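Local coordinates for protein ferredoxin (Trichomonas vaginalis, PDB 1L5P) that carries electrons through a single [2Fe-2S] cluster, linking pyruvate:ferredoxin oxidoreductase to hydrogenase in the hydrogenosome, at residues K46-H51 / A74-A79. Numbering follows the deposited sequence.
Sequences KCICKH and ARLACA. With FES (Fe2/s2 (inorganic) cluster), chain D.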
loop_
_atom_site.group_PDB
_atom_site.type_symbol
_atom_site.label_atom_id
_atom_site.label_comp_id
_atom_site.label_asym_id
_atom_site.label_seq_id
_atom_site.Cartn_x
_atom_site.Cartn_y
_atom_site.Cartn_z
ATOM N N LYS A 46 -2.052 8.621 6.211
ATOM C CA LYS A 46 -2.406 7.626 7.213
ATOM C C LYS A 46 -2.391 6.191 6.695
ATOM O O LYS A 46 -2.323 5.252 7.480
ATOM C CB LYS A 46 -3.787 7.948 7.793
ATOM C CG LYS A 46 -3.980 9.406 8.168
ATOM C CD LYS A 46 -4.354 9.553 9.630
ATOM C CE LYS A 46 -5.856 9.712 9.792
ATOM N NZ LYS A 46 -6.215 10.933 10.562
ATOM N N CYS A 47 -2.443 6.019 5.377
ATOM C CA CYS A 47 -2.449 4.686 4.775
ATOM C C CYS A 47 -1.074 4.045 4.707
ATOM O O CYS A 47 -0.755 3.358 3.746
ATOM C CB CYS A 47 -3.006 4.766 3.369
ATOM S SG CYS A 47 -2.002 5.813 2.342
ATOM N N ILE A 48 -0.271 4.254 5.738
ATOM C CA ILE A 48 1.076 3.710 5.779
ATOM C C ILE A 48 1.155 2.189 5.828
ATOM O O ILE A 48 0.428 1.541 6.571
ATOM C CB ILE A 48 1.835 4.248 6.991
ATOM C CG1 ILE A 48 2.157 5.726 6.773
ATOM C CG2 ILE A 48 3.107 3.439 7.205
ATOM C CD1 ILE A 48 3.044 5.968 5.570
ATOM N N CYS A 49 2.055 1.629 5.030
ATOM C CA CYS A 49 2.282 0.195 5.000
ATOM C C CYS A 49 3.755 0.013 4.695
ATOM O O CYS A 49 4.461 0.994 4.463
ATOM C CB CYS A 49 1.442 -0.451 3.922
ATOM S SG CYS A 49 1.875 0.058 2.292
ATOM N N LYS A 50 4.242 -1.223 4.703
ATOM C CA LYS A 50 5.658 -1.442 4.424
ATOM C C LYS A 50 5.861 -2.376 3.249
ATOM O O LYS A 50 5.335 -3.482 3.235
ATOM C CB LYS A 50 6.370 -2.006 5.655
ATOM C CG LYS A 50 6.993 -0.955 6.544
ATOM C CD LYS A 50 6.269 -0.850 7.869
ATOM C CE LYS A 50 6.566 -2.059 8.744
ATOM N NZ LYS A 50 5.516 -2.304 9.776
ATOM N N HIS A 51 6.612 -1.917 2.253
ATOM C CA HIS A 51 6.903 -2.730 1.085
ATOM C C HIS A 51 8.096 -3.620 1.438
ATOM O O HIS A 51 9.215 -3.130 1.610
ATOM C CB HIS A 51 7.242 -1.838 -0.111
ATOM C CG HIS A 51 7.738 -2.591 -1.310
ATOM N ND1 HIS A 51 8.566 -2.020 -2.254
ATOM C CD2 HIS A 51 7.512 -3.859 -1.724
ATOM C CE1 HIS A 51 8.827 -2.906 -3.198
ATOM N NE2 HIS A 51 8.199 -4.032 -2.900
ATOM N N ALA A 74 8.672 2.329 4.371
ATOM C CA ALA A 74 7.294 2.783 4.455
ATOM C C ALA A 74 6.844 3.364 3.128
ATOM O O ALA A 74 7.628 3.969 2.414
ATOM C CB ALA A 74 7.162 3.838 5.545
ATOM N N ARG A 75 5.573 3.172 2.805
ATOM C CA ARG A 75 4.993 3.702 1.585
ATOM C C ARG A 75 3.528 4.043 1.880
ATOM O O ARG A 75 2.955 3.556 2.856
ATOM C CB ARG A 75 5.061 2.664 0.463
ATOM C CG ARG A 75 6.462 2.283 0.021
ATOM C CD ARG A 75 7.122 3.392 -0.799
ATOM N NE ARG A 75 6.246 3.893 -1.847
ATOM C CZ ARG A 75 6.287 3.488 -3.109
ATOM N NH1 ARG A 75 7.169 2.574 -3.482
ATOM N NH2 ARG A 75 5.440 3.996 -4.002
ATOM N N LEU A 76 2.934 4.893 1.047
ATOM C CA LEU A 76 1.532 5.263 1.193
ATOM C C LEU A 76 0.775 4.296 0.296
ATOM O O LEU A 76 0.981 4.281 -0.911
ATOM C CB LEU A 76 1.285 6.688 0.692
ATOM C CG LEU A 76 1.782 7.883 1.509
ATOM C CD1 LEU A 76 1.221 9.148 0.880
ATOM C CD2 LEU A 76 1.354 7.767 2.966
ATOM N N ALA A 77 -0.098 3.488 0.880
ATOM C CA ALA A 77 -0.856 2.521 0.105
ATOM C C ALA A 77 -1.610 3.160 -1.052
ATOM O O ALA A 77 -1.685 2.580 -2.130
ATOM C CB ALA A 77 -1.817 1.776 1.013
ATOM N N CYS A 78 -2.168 4.351 -0.854
ATOM C CA CYS A 78 -2.917 4.985 -1.937
ATOM C C CYS A 78 -2.031 5.608 -3.028
ATOM O O CYS A 78 -2.524 6.006 -4.092
ATOM C CB CYS A 78 -3.890 6.032 -1.388
ATOM S SG CYS A 78 -3.115 7.425 -0.567
ATOM N N ALA A 79 -0.725 5.677 -2.775
ATOM C CA ALA A 79 0.216 6.229 -3.742
ATOM C C ALA A 79 0.673 5.136 -4.708
ATOM O O ALA A 79 1.307 5.413 -5.727
ATOM C CB ALA A 79 1.412 6.804 -3.017
HETATM FE FE1 FES D . -4.676 9.764 2.821
HETATM FE FE2 FES D . -3.368 7.702 1.615
HETATM S S1 FES D . -2.518 9.688 2.191
HETATM S S2 FES D . -5.538 7.759 2.244
HETATM O O HOH W 1 9.027 0.678 -2.433
#
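The imidazole of His51 and the guanidinium of Arg75 are bridged at their edges by one water, which lies in the plane of both groups, 2.7 Å from His51 ND1 and 2.9 Å from Arg75 NH1, whose hydrogen it accepts. The ring of Phe91 meets that of His51 with the planes inclined at about 35°. Bends at chi2 and chi3 curl the arginine chain, and its NE pairs with Glu63 of helix 61-67 in a salt bridge. The backbones of 48-51 and 74-76, which carry these polar groups, run antiparallel. Cys49 and Arg75 form the hydrogen-bonded pair: Cys49 N points nearly along the C=O axis of Arg75, whereas Arg75 N reaches Cys49 O in the carbonyl plane. On the sheet face bearing Ile48, Lys50, Ala74 and Leu76, the side chains of Ile48 and Leu76 cross obliquely, CD1 of Ile48 touching CD2 of Leu76 at 3.6 Å, beside Leu67 and Phe66 of helix 61-67. Past Leu76 the chain turns into the 3-10 segment 77-79, and the pairing shifts to Cys47: Ala77 N donates to Cys47 O at 2.9 Å from above the carbonyl plane, while Cys78 N makes an almost straight N-H...S hydrogen bond to Cys47 SG (3.5 Å, 175°). With SG in the crowded position between the backbone N and the carbonyl carbon in both cysteines (chi1 61° in Cys47), their sulfurs converge on FE2, at 2.4 Å from Cys47 SG and 2.2 Å from Cys78 SG. This N-H...S bond would be expected to draw electron density from the Cys47 thiolate and could tune the cluster potential. Leu76 CD1 comes up to cluster sulfide S1, and Cys38 and Cys44 complete the four-cysteine [2Fe-2S] site of the ferredoxin beta-grasp fold.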